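Local coordinates for protein cytochrome c, mono-and diheme variant (Methylophaga aminisulfidivorans MP, PDB 7C90) that probably carries electrons in the methanol oxidation system of this marine bacterium, by way of a covalently bound heme c, at residues 38-43 against 109-114; 119-124 against 143-148; 154-159 against 176-181. One frame throughout, in Å; residues are numbered along the deposited sequence.

Interaction 1: 38-43 against 109-114. With HEC (heme c), chain E.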
loop_
_atom_site.group_PDB
_atom_site.type_symbol
_atom_site.label_atom_id
_atom_site.label_comp_id
_atom_site.label_asym_id
_atom_site.label_seq_id
_atom_site.Cartn_x
_atom_site.Cartn_y
_atom_site.Cartn_z
ATOM N N ASN A 38 -19.771 -0.106 -11.118
ATOM C CA ASN A 38 -18.407 0.126 -10.607
ATOM C C ASN A 38 -18.466 1.047 -9.369
ATOM O O ASN A 38 -19.112 2.100 -9.397
ATOM C CB ASN A 38 -17.527 0.646 -11.733
ATOM C CG ASN A 38 -16.093 0.801 -11.288
ATOM O OD1 ASN A 38 -15.792 1.683 -10.492
ATOM N ND2 ASN A 38 -15.219 -0.074 -11.770
ATOM N N THR A 39 -17.781 0.647 -8.309
ATOM C CA THR A 39 -17.803 1.290 -6.978
ATOM C C THR A 39 -17.237 2.722 -7.050
ATOM O O THR A 39 -17.698 3.580 -6.284
ATOM C CB THR A 39 -17.033 0.374 -6.019
ATOM O OG1 THR A 39 -17.783 -0.841 -5.978
ATOM C CG2 THR A 39 -16.859 1.007 -4.659
ATOM N N VAL A 40 -16.266 2.966 -7.934
ATOM C CA VAL A 40 -15.542 4.267 -8.061
ATOM C C VAL A 40 -16.135 5.082 -9.226
ATOM O O VAL A 40 -16.454 6.266 -9.016
ATOM C CB VAL A 40 -14.029 4.031 -8.231
ATOM C CG1 VAL A 40 -13.289 5.308 -8.603
ATOM C CG2 VAL A 40 -13.429 3.393 -6.993
ATOM N N THR A 41 -16.274 4.487 -10.409
ATOM C CA THR A 41 -16.605 5.223 -11.657
ATOM C C THR A 41 -18.117 5.325 -11.841
ATOM O O THR A 41 -18.503 6.176 -12.584
ATOM C CB THR A 41 -16.047 4.549 -12.908
ATOM O OG1 THR A 41 -16.729 3.294 -13.047
ATOM C CG2 THR A 41 -14.549 4.372 -12.865
ATOM N N GLY A 42 -18.934 4.475 -11.214
ATOM C CA GLY A 42 -20.380 4.430 -11.486
ATOM C C GLY A 42 -20.681 3.812 -12.855
ATOM O O GLY A 42 -21.840 3.627 -13.154
ATOM N N ASP A 43 -19.683 3.443 -13.656
ATOM C CA ASP A 43 -19.922 2.734 -14.948
ATOM C C ASP A 43 -20.615 1.392 -14.696
ATOM O O ASP A 43 -20.339 0.738 -13.662
ATOM C CB ASP A 43 -18.635 2.449 -15.725
ATOM C CG ASP A 43 -17.903 3.675 -16.262
ATOM O OD1 ASP A 43 -18.527 4.770 -16.344
ATOM O OD2 ASP A 43 -16.701 3.515 -16.602
ATOM N N TYR A 109 -16.865 1.260 6.765
ATOM C CA TYR A 109 -16.801 1.080 5.288
ATOM C C TYR A 109 -16.189 2.334 4.639
ATOM O O TYR A 109 -16.553 3.477 4.970
ATOM C CB TYR A 109 -18.199 0.769 4.721
ATOM C CG TYR A 109 -18.775 -0.545 5.186
ATOM C CD1 TYR A 109 -18.447 -1.727 4.540
ATOM C CD2 TYR A 109 -19.583 -0.627 6.324
ATOM C CE1 TYR A 109 -18.923 -2.952 4.977
ATOM C CE2 TYR A 109 -20.063 -1.847 6.784
ATOM C CZ TYR A 109 -19.750 -3.014 6.094
ATOM O OH TYR A 109 -20.187 -4.242 6.524
ATOM N N THR A 110 -15.309 2.121 3.674
ATOM C CA THR A 110 -14.905 3.167 2.723
ATOM C C THR A 110 -16.102 3.517 1.825
ATOM O O THR A 110 -16.364 4.721 1.603
ATOM C CB THR A 110 -13.668 2.707 1.957
ATOM O OG1 THR A 110 -12.780 2.193 2.950
ATOM C CG2 THR A 110 -13.075 3.812 1.118
ATOM N N TYR A 111 -16.788 2.499 1.307
ATOM C CA TYR A 111 -17.974 2.619 0.437
ATOM C C TYR A 111 -19.149 1.954 1.137
ATOM O O TYR A 111 -19.139 0.753 1.380
ATOM C CB TYR A 111 -17.645 2.036 -0.935
ATOM C CG TYR A 111 -16.361 2.540 -1.550
ATOM C CD1 TYR A 111 -16.318 3.765 -2.195
ATOM C CD2 TYR A 111 -15.195 1.806 -1.490
ATOM C CE1 TYR A 111 -15.146 4.246 -2.759
ATOM C CE2 TYR A 111 -14.021 2.262 -2.072
ATOM C CZ TYR A 111 -14.001 3.479 -2.723
ATOM O OH TYR A 111 -12.839 3.956 -3.260
ATOM N N PRO A 112 -20.190 2.722 1.534
ATOM C CA PRO A 112 -21.319 2.166 2.292
ATOM C C PRO A 112 -22.099 1.012 1.624
ATOM O O PRO A 112 -22.608 0.105 2.331
ATOM C CB PRO A 112 -22.234 3.395 2.525
ATOM C CG PRO A 112 -21.812 4.429 1.494
ATOM C CD PRO A 112 -20.336 4.159 1.258
ATOM N N LYS A 113 -22.160 0.986 0.287
ATOM C CA LYS A 113 -22.828 -0.126 -0.451
ATOM C C LYS A 113 -22.184 -1.466 -0.086
ATOM O O LYS A 113 -22.832 -2.488 -0.320
ATOM C CB LYS A 113 -22.760 0.085 -1.968
ATOM C CG LYS A 113 -21.367 -0.037 -2.565
ATOM C CD LYS A 113 -21.375 0.265 -4.061
ATOM C CE LYS A 113 -20.598 -0.738 -4.872
ATOM N NZ LYS A 113 -20.660 -0.491 -6.335
ATOM N N ASN A 114 -20.947 -1.487 0.429
ATOM C CA ASN A 114 -20.237 -2.758 0.710
ATOM C C ASN A 114 -20.859 -3.443 1.941
ATOM O O ASN A 114 -20.534 -4.623 2.174
ATOM C CB ASN A 114 -18.712 -2.584 0.766
ATOM C CG ASN A 114 -18.140 -2.268 -0.604
ATOM O OD1 ASN A 114 -18.643 -2.771 -1.620
ATOM N ND2 ASN A 114 -17.107 -1.427 -0.651
HETATM FE FE HEC E . -9.258 -4.975 -1.633
HETATM C CHA HEC E . -10.708 -1.949 -0.860
HETATM C CHB HEC E . -12.124 -6.563 -0.888
HETATM C CHC HEC E . -7.920 -7.868 -2.909
HETATM C CHD HEC E . -6.193 -3.486 -1.704
HETATM N NA HEC E . -11.103 -4.323 -1.031
HETATM C C1A HEC E . -11.527 -3.114 -0.727
HETATM C C2A HEC E . -12.942 -3.018 -0.313
HETATM C C3A HEC E . -13.380 -4.402 -0.364
HETATM C C4A HEC E . -12.140 -5.117 -0.746
HETATM C CMA HEC E . -14.681 -5.036 -0.014
HETATM C CAA HEC E . -13.739 -1.817 0.032
HETATM C CBA HEC E . -13.896 -1.917 1.540
HETATM C CGA HEC E . -14.785 -0.846 2.079
HETATM O O1A HEC E . -15.612 -0.305 1.322
HETATM O O2A HEC E . -14.581 -0.495 3.270
HETATM N NB HEC E . -9.934 -6.891 -1.852
HETATM C C1B HEC E . -11.074 -7.375 -1.442
HETATM C C2B HEC E . -11.257 -8.825 -1.656
HETATM C C3B HEC E . -10.002 -9.205 -2.297
HETATM C C4B HEC E . -9.277 -7.945 -2.369
HETATM C CMB HEC E . -12.447 -9.664 -1.288
HETATM C CAB HEC E . -9.590 -10.599 -2.778
HETATM C CBB HEC E . -10.392 -11.030 -3.955
HETATM N NC HEC E . -7.390 -5.564 -2.193
HETATM C C1C HEC E . -7.056 -6.747 -2.729
HETATM C C2C HEC E . -5.632 -6.910 -3.066
HETATM C C3C HEC E . -5.122 -5.583 -2.702
HETATM C C4C HEC E . -6.262 -4.847 -2.177
HETATM C CMC HEC E . -5.007 -8.137 -3.636
HETATM C CAC HEC E . -3.657 -5.233 -2.771
HETATM C CBC HEC E . -3.037 -5.457 -4.122
HETATM N ND HEC E . -8.577 -3.052 -1.300
HETATM C C1D HEC E . -7.327 -2.630 -1.358
HETATM C C2D HEC E . -7.147 -1.209 -1.140
HETATM C C3D HEC E . -8.485 -0.727 -0.893
HETATM C C4D HEC E . -9.267 -1.956 -1.049
HETATM C CMD HEC E . -5.869 -0.462 -1.196
HETATM C CAD HEC E . -8.958 0.652 -0.687
HETATM C CBD HEC E . -9.425 1.078 -2.087
HETATM C CGD HEC E . -10.406 2.235 -2.151
HETATM O O1D HEC E . -10.561 2.961 -1.153
HETATM O O2D HEC E . -11.027 2.486 -3.220
#

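Interaction 2: 119-124 against 143-148. With HEC (heme c), chain E.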
loop_
_atom_site.group_PDB
_atom_site.type_symbol
_atom_site.label_atom_id
_atom_site.label_comp_id
_atom_site.label_asym_id
_atom_site.label_seq_id
_atom_site.Cartn_x
_atom_site.Cartn_y
_atom_site.Cartn_z
ATOM N N GLY A 119 -23.394 -4.620 -3.502
ATOM C CA GLY A 119 -22.270 -3.667 -3.512
ATOM C C GLY A 119 -20.927 -4.372 -3.353
ATOM O O GLY A 119 -19.997 -4.045 -4.091
ATOM N N LEU A 120 -20.826 -5.320 -2.427
ATOM C CA LEU A 120 -19.578 -6.069 -2.143
ATOM C C LEU A 120 -19.125 -6.776 -3.413
ATOM O O LEU A 120 -17.920 -6.709 -3.713
ATOM C CB LEU A 120 -19.816 -7.079 -1.020
ATOM C CG LEU A 120 -18.591 -7.865 -0.557
ATOM C CD1 LEU A 120 -17.440 -6.955 -0.188
ATOM C CD2 LEU A 120 -18.973 -8.761 0.613
ATOM N N PHE A 121 -20.033 -7.474 -4.096
ATOM C CA PHE A 121 -19.698 -8.167 -5.362
ATOM C C PHE A 121 -19.160 -7.098 -6.346
ATOM O O PHE A 121 -18.081 -7.286 -6.915
ATOM C CB PHE A 121 -20.900 -8.923 -5.920
ATOM C CG PHE A 121 -20.600 -9.611 -7.217
ATOM C CD1 PHE A 121 -20.739 -8.937 -8.428
ATOM C CD2 PHE A 121 -20.155 -10.916 -7.236
ATOM C CE1 PHE A 121 -20.413 -9.556 -9.626
ATOM C CE2 PHE A 121 -19.853 -11.540 -8.442
ATOM C CZ PHE A 121 -19.983 -10.859 -9.625
ATOM N N GLU A 122 -19.826 -5.945 -6.462
ATOM C CA GLU A 122 -19.391 -4.889 -7.431
ATOM C C GLU A 122 -17.967 -4.474 -7.110
ATOM O O GLU A 122 -17.200 -4.320 -8.055
ATOM C CB GLU A 122 -20.313 -3.668 -7.440
ATOM C CG GLU A 122 -21.680 -4.021 -7.974
ATOM C CD GLU A 122 -22.803 -3.065 -7.589
ATOM O OE1 GLU A 122 -22.668 -2.358 -6.556
ATOM O OE2 GLU A 122 -23.824 -3.046 -8.312
ATOM N N THR A 123 -17.635 -4.288 -5.833
ATOM C CA THR A 123 -16.318 -3.758 -5.428
ATOM C C THR A 123 -15.277 -4.819 -5.821
ATOM O O THR A 123 -14.227 -4.475 -6.378
ATOM C CB THR A 123 -16.316 -3.360 -3.950
ATOM O OG1 THR A 123 -17.214 -2.277 -3.732
ATOM C CG2 THR A 123 -14.933 -2.995 -3.455
ATOM N N ILE A 124 -15.552 -6.081 -5.558
ATOM C CA ILE A 124 -14.587 -7.172 -5.857
ATOM C C ILE A 124 -14.500 -7.340 -7.373
ATOM O O ILE A 124 -13.351 -7.365 -7.922
ATOM C CB ILE A 124 -14.966 -8.481 -5.146
ATOM C CG1 ILE A 124 -14.958 -8.279 -3.627
ATOM C CG2 ILE A 124 -14.024 -9.594 -5.568
ATOM C CD1 ILE A 124 -15.633 -9.406 -2.839
ATOM N N GLU A 143 -16.487 -18.083 -7.456
ATOM C CA GLU A 143 -15.366 -17.944 -6.500
ATOM C C GLU A 143 -15.522 -16.646 -5.707
ATOM O O GLU A 143 -15.306 -16.648 -4.500
ATOM C CB GLU A 143 -14.032 -18.010 -7.227
ATOM C CG GLU A 143 -13.691 -19.395 -7.724
ATOM C CD GLU A 143 -12.432 -19.428 -8.585
ATOM O OE1 GLU A 143 -12.191 -18.464 -9.397
ATOM O OE2 GLU A 143 -11.680 -20.407 -8.436
ATOM N N ILE A 144 -15.941 -15.572 -6.354
ATOM C CA ILE A 144 -16.187 -14.279 -5.653
ATOM C C ILE A 144 -17.279 -14.480 -4.597
ATOM O O ILE A 144 -17.091 -14.022 -3.458
ATOM C CB ILE A 144 -16.501 -13.173 -6.673
ATOM C CG1 ILE A 144 -15.248 -12.825 -7.485
ATOM C CG2 ILE A 144 -17.085 -11.932 -5.998
ATOM C CD1 ILE A 144 -15.532 -11.968 -8.711
ATOM N N LEU A 145 -18.361 -15.179 -4.919
ATOM C CA LEU A 145 -19.463 -15.391 -3.939
ATOM C C LEU A 145 -18.966 -16.255 -2.765
ATOM O O LEU A 145 -19.380 -16.021 -1.644
ATOM C CB LEU A 145 -20.659 -16.040 -4.636
ATOM C CG LEU A 145 -21.299 -15.204 -5.732
ATOM C CD1 LEU A 145 -22.381 -15.995 -6.452
ATOM C CD2 LEU A 145 -21.876 -13.941 -5.135
ATOM N N HIS A 146 -18.106 -17.234 -3.009
ATOM C CA HIS A 146 -17.457 -18.032 -1.933
ATOM C C HIS A 146 -16.677 -17.106 -1.001
ATOM O O HIS A 146 -16.845 -17.169 0.248
ATOM C CB HIS A 146 -16.563 -19.105 -2.551
ATOM C CG HIS A 146 -17.321 -20.311 -2.977
ATOM N ND1 HIS A 146 -17.802 -20.480 -4.232
ATOM C CD2 HIS A 146 -17.678 -21.411 -2.290
ATOM C CE1 HIS A 146 -18.383 -21.660 -4.331
ATOM N NE2 HIS A 146 -18.337 -22.246 -3.141
ATOM N N ILE A 147 -15.847 -16.249 -1.587
ATOM C CA ILE A 147 -15.001 -15.307 -0.798
ATOM C C ILE A 147 -15.927 -14.403 -0.010
ATOM O O ILE A 147 -15.623 -14.089 1.142
ATOM C CB ILE A 147 -14.041 -14.520 -1.716
ATOM C CG1 ILE A 147 -12.986 -15.447 -2.333
ATOM C CG2 ILE A 147 -13.416 -13.357 -0.956
ATOM C CD1 ILE A 147 -12.063 -14.766 -3.332
ATOM N N MET A 148 -16.983 -13.914 -0.654
ATOM C CA MET A 148 -17.952 -13.012 0.018
ATOM C C MET A 148 -18.604 -13.725 1.212
ATOM O O MET A 148 -18.646 -13.111 2.306
ATOM C CB MET A 148 -19.015 -12.520 -0.946
ATOM C CG MET A 148 -18.463 -11.440 -1.865
ATOM S SD MET A 148 -19.552 -11.174 -3.288
ATOM C CE MET A 148 -21.111 -10.764 -2.527
HETATM FE FE HEC E . -9.258 -4.975 -1.633
HETATM C CHA HEC E . -10.708 -1.949 -0.860
HETATM C CHB HEC E . -12.124 -6.563 -0.888
HETATM C CHC HEC E . -7.920 -7.868 -2.909
HETATM C CHD HEC E . -6.193 -3.486 -1.704
HETATM N NA HEC E . -11.103 -4.323 -1.031
HETATM C C1A HEC E . -11.527 -3.114 -0.727
HETATM C C2A HEC E . -12.942 -3.018 -0.313
HETATM C C3A HEC E . -13.380 -4.402 -0.364
HETATM C C4A HEC E . -12.140 -5.117 -0.746
HETATM C CMA HEC E . -14.681 -5.036 -0.014
HETATM C CAA HEC E . -13.739 -1.817 0.032
HETATM C CBA HEC E . -13.896 -1.917 1.540
HETATM C CGA HEC E . -14.785 -0.846 2.079
HETATM O O1A HEC E . -15.612 -0.305 1.322
HETATM O O2A HEC E . -14.581 -0.495 3.270
HETATM N NB HEC E . -9.934 -6.891 -1.852
HETATM C C1B HEC E . -11.074 -7.375 -1.442
HETATM C C2B HEC E . -11.257 -8.825 -1.656
HETATM C C3B HEC E . -10.002 -9.205 -2.297
HETATM C C4B HEC E . -9.277 -7.945 -2.369
HETATM C CMB HEC E . -12.447 -9.664 -1.288
HETATM C CAB HEC E . -9.590 -10.599 -2.778
HETATM C CBB HEC E . -10.392 -11.030 -3.955
HETATM N NC HEC E . -7.390 -5.564 -2.193
HETATM C C1C HEC E . -7.056 -6.747 -2.729
HETATM C C2C HEC E . -5.632 -6.910 -3.066
HETATM C C3C HEC E . -5.122 -5.583 -2.702
HETATM C C4C HEC E . -6.262 -4.847 -2.177
HETATM C CMC HEC E . -5.007 -8.137 -3.636
HETATM C CAC HEC E . -3.657 -5.233 -2.771
HETATM C CBC HEC E . -3.037 -5.457 -4.122
HETATM N ND HEC E . -8.577 -3.052 -1.300
HETATM C C1D HEC E . -7.327 -2.630 -1.358
HETATM C C2D HEC E . -7.147 -1.209 -1.140
HETATM C C3D HEC E . -8.485 -0.727 -0.893
HETATM C C4D HEC E . -9.267 -1.956 -1.049
HETATM C CMD HEC E . -5.869 -0.462 -1.196
HETATM C CAD HEC E . -8.958 0.652 -0.687
HETATM C CBD HEC E . -9.425 1.078 -2.087
HETATM C CGD HEC E . -10.406 2.235 -2.151
HETATM O O1D HEC E . -10.561 2.961 -1.153
HETATM O O2D HEC E . -11.027 2.486 -3.220
#

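Interaction 3: 154-159 against 176-181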
loop_
_atom_site.group_PDB
_atom_site.type_symbol
_atom_site.label_atom_id
_atom_site.label_comp_id
_atom_site.label_asym_id
_atom_site.label_seq_id
_atom_site.Cartn_x
_atom_site.Cartn_y
_atom_site.Cartn_z
ATOM N N VAL A 154 -16.873 -13.907 9.140
ATOM C CA VAL A 154 -15.842 -13.490 10.142
ATOM C C VAL A 154 -16.189 -12.117 10.697
ATOM O O VAL A 154 -15.449 -11.653 11.533
ATOM C CB VAL A 154 -14.416 -13.546 9.581
ATOM C CG1 VAL A 154 -14.018 -14.984 9.346
ATOM C CG2 VAL A 154 -14.224 -12.715 8.310
ATOM N N TYR A 155 -17.327 -11.544 10.294
ATOM C CA TYR A 155 -17.805 -10.209 10.739
ATOM C C TYR A 155 -17.892 -10.144 12.260
ATOM O O TYR A 155 -18.496 -11.066 12.848
ATOM C CB TYR A 155 -19.217 -9.971 10.218
ATOM C CG TYR A 155 -19.819 -8.617 10.462
ATOM C CD1 TYR A 155 -19.323 -7.472 9.852
ATOM C CD2 TYR A 155 -20.975 -8.500 11.212
ATOM C CE1 TYR A 155 -19.919 -6.237 10.051
ATOM C CE2 TYR A 155 -21.597 -7.279 11.396
ATOM C CZ TYR A 155 -21.094 -6.151 10.787
ATOM O OH TYR A 155 -21.747 -4.964 10.953
ATOM N N TRP A 156 -17.405 -9.040 12.830
ATOM C CA TRP A 156 -17.321 -8.768 14.289
ATOM C C TRP A 156 -17.976 -7.425 14.584
ATOM O O TRP A 156 -17.797 -6.930 15.683
ATOM C CB TRP A 156 -15.858 -8.810 14.785
ATOM C CG TRP A 156 -14.940 -7.799 14.171
ATOM C CD1 TRP A 156 -14.904 -6.459 14.414
ATOM C CD2 TRP A 156 -13.943 -8.050 13.167
ATOM N NE1 TRP A 156 -13.945 -5.861 13.640
ATOM C CE2 TRP A 156 -13.342 -6.815 12.865
ATOM C CE3 TRP A 156 -13.519 -9.190 12.485
ATOM C CZ2 TRP A 156 -12.320 -6.697 11.924
ATOM C CZ3 TRP A 156 -12.525 -9.073 11.542
ATOM C CH2 TRP A 156 -11.935 -7.840 11.272
ATOM N N GLY A 157 -18.646 -6.820 13.602
ATOM C CA GLY A 157 -19.373 -5.559 13.790
ATOM C C GLY A 157 -20.773 -5.791 14.353
ATOM O O GLY A 157 -21.083 -6.916 14.758
ATOM N N SER A 158 -21.587 -4.752 14.367
ATOM C CA SER A 158 -22.948 -4.755 14.953
ATOM C C SER A 158 -23.939 -5.354 13.948
ATOM O O SER A 158 -23.754 -5.155 12.732
ATOM C CB SER A 158 -23.344 -3.366 15.356
ATOM O OG SER A 158 -23.732 -2.619 14.213
ATOM N N ALA A 159 -24.956 -6.056 14.442
ATOM C CA ALA A 159 -26.027 -6.671 13.623
ATOM C C ALA A 159 -26.818 -5.570 12.917
ATOM O O ALA A 159 -27.339 -5.816 11.822
ATOM C CB ALA A 159 -26.934 -7.499 14.501
ATOM N N ALA A 176 -18.550 -12.241 15.475
ATOM C CA ALA A 176 -17.403 -13.175 15.522
ATOM C C ALA A 176 -16.273 -12.524 16.333
ATOM O O ALA A 176 -16.434 -11.357 16.781
ATOM C CB ALA A 176 -16.953 -13.571 14.141
ATOM N N GLU A 177 -15.188 -13.276 16.512
ATOM C CA GLU A 177 -13.977 -12.883 17.284
ATOM C C GLU A 177 -13.322 -11.708 16.559
ATOM O O GLU A 177 -13.022 -11.852 15.349
ATOM C CB GLU A 177 -12.978 -14.046 17.383
ATOM C CG GLU A 177 -13.571 -15.366 17.885
ATOM C CD GLU A 177 -14.469 -16.122 16.910
ATOM O OE1 GLU A 177 -14.686 -15.616 15.779
ATOM O OE2 GLU A 177 -14.968 -17.207 17.288
ATOM N N VAL A 178 -13.164 -10.582 17.248
ATOM C CA VAL A 178 -12.324 -9.445 16.787
ATOM C C VAL A 178 -10.884 -9.942 16.648
ATOM O O VAL A 178 -10.387 -10.686 17.495
ATOM C CB VAL A 178 -12.410 -8.249 17.746
ATOM C CG1 VAL A 178 -11.445 -7.155 17.336
ATOM C CG2 VAL A 178 -13.830 -7.709 17.838
ATOM N N PRO A 179 -10.179 -9.608 15.545
ATOM C CA PRO A 179 -8.734 -9.802 15.487
ATOM C C PRO A 179 -8.046 -8.773 16.397
ATOM O O PRO A 179 -8.509 -7.640 16.473
ATOM C CB PRO A 179 -8.390 -9.615 14.001
ATOM C CG PRO A 179 -9.724 -9.716 13.294
ATOM C CD PRO A 179 -10.717 -9.123 14.270
ATOM N N GLU A 180 -6.991 -9.222 17.082
ATOM C CA GLU A 180 -6.055 -8.413 17.914
ATOM C C GLU A 180 -5.682 -7.121 17.172
ATOM O O GLU A 180 -5.856 -6.024 17.755
ATOM C CB GLU A 180 -4.785 -9.218 18.220
ATOM C CG GLU A 180 -5.029 -10.684 18.561
ATOM C CD GLU A 180 -5.131 -11.619 17.362
ATOM O OE1 GLU A 180 -6.267 -12.040 17.022
ATOM O OE2 GLU A 180 -4.076 -11.920 16.764
ATOM N N ASP A 181 -5.243 -7.252 15.912
ATOM C CA ASP A 181 -4.547 -6.188 15.135
ATOM C C ASP A 181 -5.531 -5.094 14.701
ATOM O O ASP A 181 -5.048 -4.053 14.214
ATOM C CB ASP A 181 -3.815 -6.753 13.916
ATOM C CG ASP A 181 -3.334 -8.183 14.088
ATOM O OD1 ASP A 181 -4.156 -9.030 14.519
ATOM O OD2 ASP A 181 -2.148 -8.439 13.795
HETATM O O HOH W 1 -13.504 -12.893 12.915
#

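Interaction 1: 38-43 against 109-114
The first torsion of Thr39 (chi1 -63°) turns CG2 anti to the backbone N and toward the ring of Tyr111, whose own chi1 of -50° puts CG beside the backbone N, anti to the carbonyl carbon. The contact lies at the propionate side of the heme c pocket, to which Tyr109, Thr110, Tyr111 and Asn114 belong. Thr39 CG2 lies 3.6 Å from the centroid of the Tyr111 ring, 17° off the ring normal, which makes it a CH-pi contact over one face. Thr110 CG2 covers the opposite face, and Val40 CG2 comes to 3.8 Å from Tyr111 OH. With both faces covered, the phenol rim is directed at a propionate, O2D of the heme lying in the ring plane; the modelled separation of Tyr111 OH and O2D is very short, so its exact length is doubtful. The other propionate is gripped at O1A by Tyr111 N and by Asn114 ND2, the latter at 2.7 Å, and at O2A by Thr110 N. Thr39 also accepts a weak hydrogen bond from Lys113 NZ at its OG1, but the stronger partners are Thr123 for the hydroxyl and Glu122 for the ammonium group. In the 38-43 loop an Asx turn (Val40 N) and an Asx motif (Thr41 N) share Asn38 OD1, the two donors on opposite faces of its plane, 2.9 and 2.8 Å away.

Interaction 2: 119-124 against 143-148
Part of the wall of the heme c pocket is built here from two helices, 117-126 and 141-153, in the all-helical arrangement of the cytochrome c fold, and Leu120, Phe121 and Ile124 of one meet Ile144, Leu145 and Met148 of the other. The short segments cross at 121° with their axes 10.4 Å apart, and no hydrogen bond links them; the six touching residues are all buried and meet through apolar side chains. Met148, which is not the axial methionine of the iron (that is Met132), enters between three side chains. Its chain bends at chi3 (57°), which places CE near the Phe121 backbone, while SD lies 3.7 Å from Phe121 CB. The same sulfur sits near the plane of the Phe121 ring, 5.3 Å from its centroid and 81° off the normal, an edge-on Met-aromatic contact. Ile144 CG2 approaches Phe121 CD2 at 3.5 Å, the two side chains crossing at about a right angle. Ile144 CG2 also meets Ile124 CG2, these two isoleucines sliding past each other in opposite directions. Leu120 and Met148 reach toward each other tip to tip, with Leu120 CD2 at 3.7 Å from Met148 CG. An alanine in place of Met148 would probably open a gap between Leu120, Phe121 and Ile124 and deprive the phenyl edge of its sulfur partner. Phe62 from helix 57-65 meets the Phe121 ring as well. On the heme side, Leu120 CD1 approaches the heme methyl CMA at 3.4 Å. Ile124 CD1 lies at 3.6 Å from Met148 CG and equally far from the heme methyl CMB, bridging helix and porphyrin.

Interaction 3: 154-159 against 176-181
The loop that leaves helix 141-153 is clasped by the chain's C-terminal tail through a CH-pi contact of Pro179 on the Trp156 indole. Pro179 CD stands over one face, 3.2 Å from the centroid of the six-membered ring and 12° off its normal, with the two side chains crossing at about a right angle. Val178 CA lies over the same face, toward the rim, and CG2 of Val178 comes to 3.8 Å from Trp156 CD1. Chi1 of Trp156 (62°) holds CG between the backbone N and the carbonyl carbon, where it too lies 3.8 Å from Val178 CG2. Trp156 CB rests against Ala176 O at 3.3 Å. The backbones are joined by one direct hydrogen bond, Ala176 N to Tyr155 O at 2.9 Å. A water supplies a second link, donating to Val154 O and to Glu177 O, each 2.7 Å from the water oxygen. Phe182, just after the 176-181 segment, meets the Trp156 indole edge-to-face. Since the polar links use main-chain atoms and one water, while the side chains contribute an aromatic face and aliphatic carbons, the tail is held here without any charge pairing between the two segments.

Overall arrangement
From the N terminus, the three contacts close successive loops, none enclosing or crossing another. Interaction 1 ties the N-terminal loop to the chain just before helix 117-126, closing a span that holds helices 57-65, 74-87 and 89-92 and the heme-binding Cys88, Cys91 and His92. Interaction 2 closes a short span holding the axial Met132, and interaction 3 ends the series by folding the tail back past helix 167-171. Interactions 1 and 2, centred 13 Å apart, both touch the heme and meet at Thr123, where OG1 probably bonds Thr39 and Asn114. Interaction 3 is more remote, reaching interaction 1 through Tyr109 OH and Tyr155 CE1 at 4.1 Å.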